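Local coordinates for D-3-phosphoglycerate dehydrogenase oxidoreductase protein (Ralstonia solanacearum, PDB 3GG9) that probably oxidises D-3-phosphoglycerate with NAD as its cofactor, in the manner of D-isomer specific 2-hydroxyacid dehydrogenases, at residues Ala43-Glu57 / Arg68-Ser82. Numbering follows the deposited sequence. Where two conformers were deposited one is given.
Unlike the reference sequence in segment 43-57: Leu52 (reference Ile). With SO4 (sulfate ion), chain E.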
loop_
_atom_site.group_PDB
_atom_site.type_symbol
_atom_site.label_atom_id
_atom_site.label_comp_id
_atom_site.label_asym_id
_atom_site.label_seq_id
_atom_site.Cartn_x
_atom_site.Cartn_y
_atom_site.Cartn_z
ATOM N N ALA A 43 37.595 -2.347 8.672
ATOM C CA ALA A 43 38.490 -3.058 9.594
ATOM C C ALA A 43 38.860 -2.223 10.824
ATOM O O ALA A 43 38.933 -2.754 11.930
ATOM C CB ALA A 43 39.726 -3.541 8.881
ATOM N N ALA A 44 39.074 -0.922 10.631
ATOM C CA ALA A 44 39.318 -0.003 11.745
ATOM C C ALA A 44 38.089 0.145 12.643
ATOM O O ALA A 44 38.220 0.301 13.861
ATOM C CB ALA A 44 39.767 1.359 11.225
ATOM N N ARG A 45 36.901 0.083 12.039
ATOM C CA ARG A 45 35.667 0.229 12.802
ATOM C C ARG A 45 35.398 -0.990 13.690
ATOM O O ARG A 45 34.944 -0.834 14.815
ATOM C CB ARG A 45 34.476 0.542 11.887
ATOM C CG ARG A 45 33.590 1.687 12.390
ATOM C CD ARG A 45 34.222 3.053 12.110
ATOM N NE ARG A 45 33.430 4.172 12.608
ATOM C CZ ARG A 45 33.515 4.678 13.835
ATOM N NH1 ARG A 45 34.363 4.169 14.719
ATOM N NH2 ARG A 45 32.740 5.697 14.182
ATOM N N VAL A 46 35.726 -2.188 13.210
ATOM C CA VAL A 46 35.494 -3.421 13.990
ATOM C C VAL A 46 36.777 -4.130 14.505
ATOM O O VAL A 46 36.791 -5.345 14.742
ATOM C CB VAL A 46 34.549 -4.415 13.241
ATOM C CG1 VAL A 46 33.171 -3.789 13.033
ATOM C CG2 VAL A 46 35.131 -4.876 11.898
ATOM N N ALA A 47 37.836 -3.351 14.715
ATOM C CA ALA A 47 39.163 -3.887 15.050
ATOM C C ALA A 47 39.208 -4.745 16.315
ATOM O O ALA A 47 39.904 -5.765 16.349
ATOM C CB ALA A 47 40.192 -2.753 15.124
ATOM N N ASP A 48 38.451 -4.353 17.334
ATOM C CA ASP A 48 38.471 -5.062 18.616
ATOM C C ASP A 48 37.380 -6.111 18.797
ATOM O O ASP A 48 37.327 -6.758 19.847
ATOM C CB ASP A 48 38.373 -4.068 19.778
ATOM C CG ASP A 48 39.520 -3.072 19.802
ATOM O OD1 ASP A 48 40.683 -3.480 19.558
ATOM O OD2 ASP A 48 39.254 -1.880 20.076
ATOM N N VAL A 49 36.503 -6.293 17.813
ATOM C CA VAL A 49 35.352 -7.167 18.068
ATOM C C VAL A 49 35.676 -8.633 17.883
ATOM O O VAL A 49 36.380 -9.018 16.961
ATOM C CB VAL A 49 34.020 -6.724 17.333
ATOM C CG1 VAL A 49 34.101 -5.274 16.876
ATOM C CG2 VAL A 49 33.622 -7.655 16.197
ATOM N N GLU A 50 35.161 -9.448 18.788
ATOM C CA GLU A 50 35.329 -10.869 18.703
ATOM C C GLU A 50 34.118 -11.503 18.036
ATOM O O GLU A 50 34.224 -12.591 17.462
ATOM C CB GLU A 50 35.528 -11.442 20.105
ATOM C CG GLU A 50 36.637 -10.745 20.896
ATOM C CD GLU A 50 36.444 -10.880 22.388
ATOM O OE1 GLU A 50 36.711 -11.976 22.927
ATOM O OE2 GLU A 50 36.019 -9.890 23.021
ATOM N N ALA A 51 32.964 -10.838 18.117
ATOM C CA ALA A 51 31.742 -11.357 17.478
ATOM C C ALA A 51 31.035 -10.301 16.659
ATOM O O ALA A 51 30.782 -9.195 17.125
ATOM C CB ALA A 51 30.787 -11.988 18.499
ATOM N N LEU A 52 30.704 -10.657 15.426
ATOM C CA LEU A 52 30.117 -9.707 14.504
ATOM C C LEU A 52 28.738 -10.222 14.145
ATOM O O LEU A 52 28.600 -11.368 13.738
ATOM C CB LEU A 52 30.996 -9.605 13.258
ATOM C CG LEU A 52 31.003 -8.383 12.357
ATOM C CD1 LEU A 52 31.147 -7.082 13.129
ATOM C CD2 LEU A 52 32.144 -8.556 11.387
ATOM N N VAL A 53 27.723 -9.380 14.329
ATOM C CA VAL A 53 26.380 -9.695 13.873
ATOM C C VAL A 53 26.096 -8.933 12.573
ATOM O O VAL A 53 26.198 -7.698 12.520
ATOM C CB VAL A 53 25.301 -9.386 14.929
ATOM C CG1 VAL A 53 23.885 -9.738 14.388
ATOM C CG2 VAL A 53 25.601 -10.164 16.216
ATOM N N LEU A 54 25.761 -9.693 11.534
ATOM C CA LEU A 54 25.443 -9.132 10.225
ATOM C C LEU A 54 23.935 -9.140 9.989
ATOM O O LEU A 54 23.248 -10.116 10.317
ATOM C CB LEU A 54 26.143 -9.920 9.111
ATOM C CG LEU A 54 27.678 -9.972 9.093
ATOM C CD1 LEU A 54 28.180 -10.754 7.884
ATOM C CD2 LEU A 54 28.267 -8.566 9.077
ATOM N N ILE A 55 23.442 -8.044 9.425
ATOM C CA ILE A 55 22.046 -7.893 9.028
ATOM C C ILE A 55 21.912 -8.275 7.565
ATOM O O ILE A 55 22.280 -7.512 6.671
ATOM C CB ILE A 55 21.509 -6.467 9.290
ATOM C CG1 ILE A 55 21.782 -6.044 10.738
ATOM C CG2 ILE A 55 20.010 -6.366 8.918
ATOM C CD1 ILE A 55 21.217 -4.679 11.126
ATOM N N ARG A 56 21.399 -9.481 7.354
ATOM C CA ARG A 56 21.200 -10.027 6.021
ATOM C C ARG A 56 22.433 -9.858 5.126
ATOM O O ARG A 56 23.536 -10.204 5.532
ATOM C CB ARG A 56 19.902 -9.473 5.410
ATOM C CG ARG A 56 18.663 -9.945 6.184
ATOM C CD ARG A 56 18.614 -11.470 6.288
ATOM N NE ARG A 56 18.736 -12.120 4.979
ATOM C CZ ARG A 56 19.651 -13.035 4.654
ATOM N NH1 ARG A 56 19.667 -13.539 3.429
ATOM N NH2 ARG A 56 20.541 -13.455 5.542
ATOM N N GLU A 57 22.267 -9.303 3.930
ATOM C CA GLU A 57 23.417 -9.118 3.036
ATOM C C GLU A 57 23.953 -7.690 2.973
ATOM O O GLU A 57 24.588 -7.311 1.986
ATOM C CB GLU A 57 23.084 -9.614 1.624
ATOM C CG GLU A 57 22.617 -11.070 1.559
ATOM C CD GLU A 57 23.261 -11.846 0.404
ATOM O OE1 GLU A 57 23.345 -13.095 0.494
ATOM O OE2 GLU A 57 23.699 -11.212 -0.583
ATOM N N ARG A 68 42.562 -8.450 7.930
ATOM C CA ARG A 68 42.732 -7.272 8.774
ATOM C C ARG A 68 42.044 -7.359 10.137
ATOM O O ARG A 68 42.005 -6.368 10.869
ATOM C CB ARG A 68 42.242 -6.037 8.039
ATOM C CG ARG A 68 43.141 -5.564 6.914
ATOM C CD ARG A 68 42.683 -4.181 6.460
ATOM N NE ARG A 68 43.357 -3.606 5.288
ATOM C CZ ARG A 68 43.642 -4.231 4.144
ATOM N NH1 ARG A 68 43.328 -5.508 3.935
ATOM N NH2 ARG A 68 44.253 -3.552 3.183
ATOM N N LEU A 69 41.507 -8.531 10.477
ATOM C CA LEU A 69 40.763 -8.692 11.734
ATOM C C LEU A 69 41.245 -9.870 12.594
ATOM O O LEU A 69 40.603 -10.924 12.627
ATOM C CB LEU A 69 39.253 -8.813 11.466
ATOM C CG LEU A 69 38.464 -7.661 10.830
ATOM C CD1 LEU A 69 36.983 -8.061 10.689
ATOM C CD2 LEU A 69 38.620 -6.360 11.619
ATOM N N PRO A 70 42.364 -9.685 13.320
ATOM C CA PRO A 70 42.926 -10.776 14.122
ATOM C C PRO A 70 42.033 -11.275 15.277
ATOM O O PRO A 70 42.064 -12.472 15.602
ATOM C CB PRO A 70 44.229 -10.173 14.666
ATOM C CG PRO A 70 44.034 -8.706 14.618
ATOM C CD PRO A 70 43.166 -8.447 13.431
ATOM N N LYS A 71 41.225 -10.389 15.863
ATOM C CA LYS A 71 40.451 -10.749 17.060
ATOM C C LYS A 71 39.115 -11.450 16.788
ATOM O O LYS A 71 38.476 -11.946 17.725
ATOM C CB LYS A 71 40.242 -9.523 17.957
ATOM C CG LYS A 71 41.501 -8.702 18.160
ATOM C CD LYS A 71 41.641 -8.225 19.586
ATOM C CE LYS A 71 43.004 -7.587 19.815
ATOM N NZ LYS A 71 44.122 -8.471 19.358
ATOM N N LEU A 72 38.693 -11.497 15.520
ATOM C CA LEU A 72 37.372 -12.031 15.164
ATOM C C LEU A 72 37.290 -13.535 15.339
ATOM O O LEU A 72 38.116 -14.273 14.795
ATOM C CB LEU A 72 37.001 -11.673 13.719
ATOM C CG LEU A 72 35.592 -12.116 13.283
ATOM C CD1 LEU A 72 34.515 -11.422 14.133
ATOM C CD2 LEU A 72 35.350 -11.842 11.813
ATOM N N LYS A 73 36.283 -13.984 16.087
ATOM C CA LYS A 73 36.074 -15.407 16.345
ATOM C C LYS A 73 34.760 -15.939 15.773
ATOM O O LYS A 73 34.674 -17.111 15.390
ATOM C CB LYS A 73 36.117 -15.674 17.851
ATOM C CG LYS A 73 37.474 -15.385 18.491
ATOM C CD LYS A 73 37.522 -15.845 19.941
ATOM C CE LYS A 73 37.171 -14.727 20.903
ATOM N NZ LYS A 73 38.000 -14.819 22.135
ATOM N N ILE A 74 33.739 -15.081 15.748
ATOM C CA ILE A 74 32.378 -15.450 15.357
ATOM C C ILE A 74 31.774 -14.416 14.404
ATOM O O ILE A 74 31.861 -13.212 14.641
ATOM C CB ILE A 74 31.464 -15.556 16.617
ATOM C CG1 ILE A 74 31.901 -16.721 17.509
ATOM C CG2 ILE A 74 29.989 -15.698 16.226
ATOM C CD1 ILE A 74 31.458 -16.600 18.996
ATOM N N ILE A 75 31.169 -14.894 13.322
ATOM C CA ILE A 75 30.221 -14.098 12.554
ATOM C C ILE A 75 28.862 -14.754 12.734
ATOM O O ILE A 75 28.698 -15.956 12.462
ATOM C CB ILE A 75 30.590 -14.033 11.068
ATOM C CG1 ILE A 75 31.910 -13.282 10.889
ATOM C CG2 ILE A 75 29.486 -13.308 10.250
ATOM C CD1 ILE A 75 32.597 -13.617 9.576
ATOM N N SER A 76 27.903 -13.980 13.238
ATOM C CA SER A 76 26.543 -14.483 13.398
ATOM C C SER A 76 25.609 -13.805 12.398
ATOM O O SER A 76 25.389 -12.602 12.463
ATOM C CB SER A 76 26.030 -14.280 14.833
ATOM O OG SER A 76 24.861 -15.066 15.014
ATOM N N GLN A 77 25.077 -14.611 11.484
ATOM C CA GLN A 77 24.256 -14.161 10.376
ATOM C C GLN A 77 22.791 -14.215 10.741
ATOM O O GLN A 77 22.289 -15.274 11.166
ATOM C CB GLN A 77 24.485 -15.076 9.168
ATOM C CG GLN A 77 23.768 -14.660 7.916
ATOM C CD GLN A 77 24.150 -13.261 7.525
ATOM O OE1 GLN A 77 25.316 -12.959 7.324
ATOM N NE2 GLN A 77 23.172 -12.385 7.462
ATOM N N THR A 78 22.110 -13.081 10.556
ATOM C CA THR A 78 20.651 -13.036 10.628
ATOM C C THR A 78 20.127 -13.672 9.337
ATOM O O THR A 78 20.574 -13.321 8.248
ATOM C CB THR A 78 20.103 -11.573 10.800
ATOM O OG1 THR A 78 20.625 -10.733 9.766
ATOM C CG2 THR A 78 20.435 -10.990 12.181
ATOM N N GLY A 79 19.229 -14.644 9.461
ATOM C CA GLY A 79 18.749 -15.385 8.309
ATOM C C GLY A 79 19.765 -16.384 7.773
ATOM O O GLY A 79 20.755 -16.696 8.441
ATOM N N ARG A 80 19.520 -16.874 6.558
ATOM C CA ARG A 80 20.305 -17.961 5.955
ATOM C C ARG A 80 21.704 -17.544 5.466
ATOM O O ARG A 80 21.939 -16.395 5.090
ATOM C CB ARG A 80 19.512 -18.618 4.807
ATOM C CG ARG A 80 19.429 -17.781 3.520
ATOM C CD ARG A 80 18.230 -18.167 2.641
ATOM N NE ARG A 80 18.539 -19.229 1.676
ATOM C CZ ARG A 80 19.078 -19.032 0.470
ATOM N NH1 ARG A 80 19.312 -20.068 -0.327
ATOM N NH2 ARG A 80 19.390 -17.805 0.055
ATOM N N VAL A 81 22.626 -18.502 5.486
ATOM C CA VAL A 81 23.956 -18.326 4.910
ATOM C C VAL A 81 24.005 -19.107 3.603
ATOM O O VAL A 81 23.791 -20.326 3.596
ATOM C CB VAL A 81 25.083 -18.835 5.855
ATOM C CG1 VAL A 81 26.459 -18.539 5.258
ATOM C CG2 VAL A 81 24.968 -18.205 7.229
ATOM N N SER A 82 24.267 -18.404 2.505
ATOM C CA SER A 82 24.352 -19.047 1.189
ATOM C C SER A 82 25.676 -19.788 1.006
ATOM O O SER A 82 26.754 -19.228 1.222
ATOM C CB SER A 82 24.138 -18.033 0.060
ATOM O OG SER A 82 25.204 -17.103 -0.011
HETATM S S SO4 E . 16.372 -15.100 4.747
HETATM O O1 SO4 E . 16.576 -13.838 5.426
HETATM O O2 SO4 E . 17.161 -16.140 5.382
HETATM O O3 SO4 E . 14.962 -15.460 4.826
HETATM O O4 SO4 E . 16.770 -14.927 3.350
HETATM O O HOH W 1 41.745 -4.151 12.401
HETATM O O HOH W 2 40.118 -8.028 14.934
#
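Leu69 pushes its CD2 methyl into a hollow formed where helix 39-45 gives way to a turn: CD2 sits 3.6 Å from Ala43 O and 3.8 Å from Val46 CG2, while the CB of Ala43 rests against that of Arg68. Next along, the end of Leu72 returns to 43-57, CG anti to the backbone N (chi1 -176°), and its CD1 fills the dip between Glu50 O and Leu52 CB. Strands 51-54 and 74-77 then run parallel, joined by a ladder from Ile74 N on Glu50 O to Thr78 N on Leu54 O. On the face bearing Leu52 and Leu54, the Leu54 CD1 methyl lies 3.7 Å from Ile75 CG2, and Gln77 OE1 lies against Leu54 CB and CD1. At the ladder's end Leu54 O also takes Thr78 OG1 (2.8 Å), which in turn accepts from Arg56 N (2.8 Å). The Arg56 chain folds back on itself, and its NH2 reaches Thr78 O at 2.7 Å, in the guanidinium plane; a sulfate, probably from the crystallisation liquor, lies over one face, offset toward the rim. The two strands form a right-handed beta-alpha-beta unit through helix 63-66; strands 4-7 and 100-102 flank it, and helix 306-324 packs on the face of Val53 and Ser76.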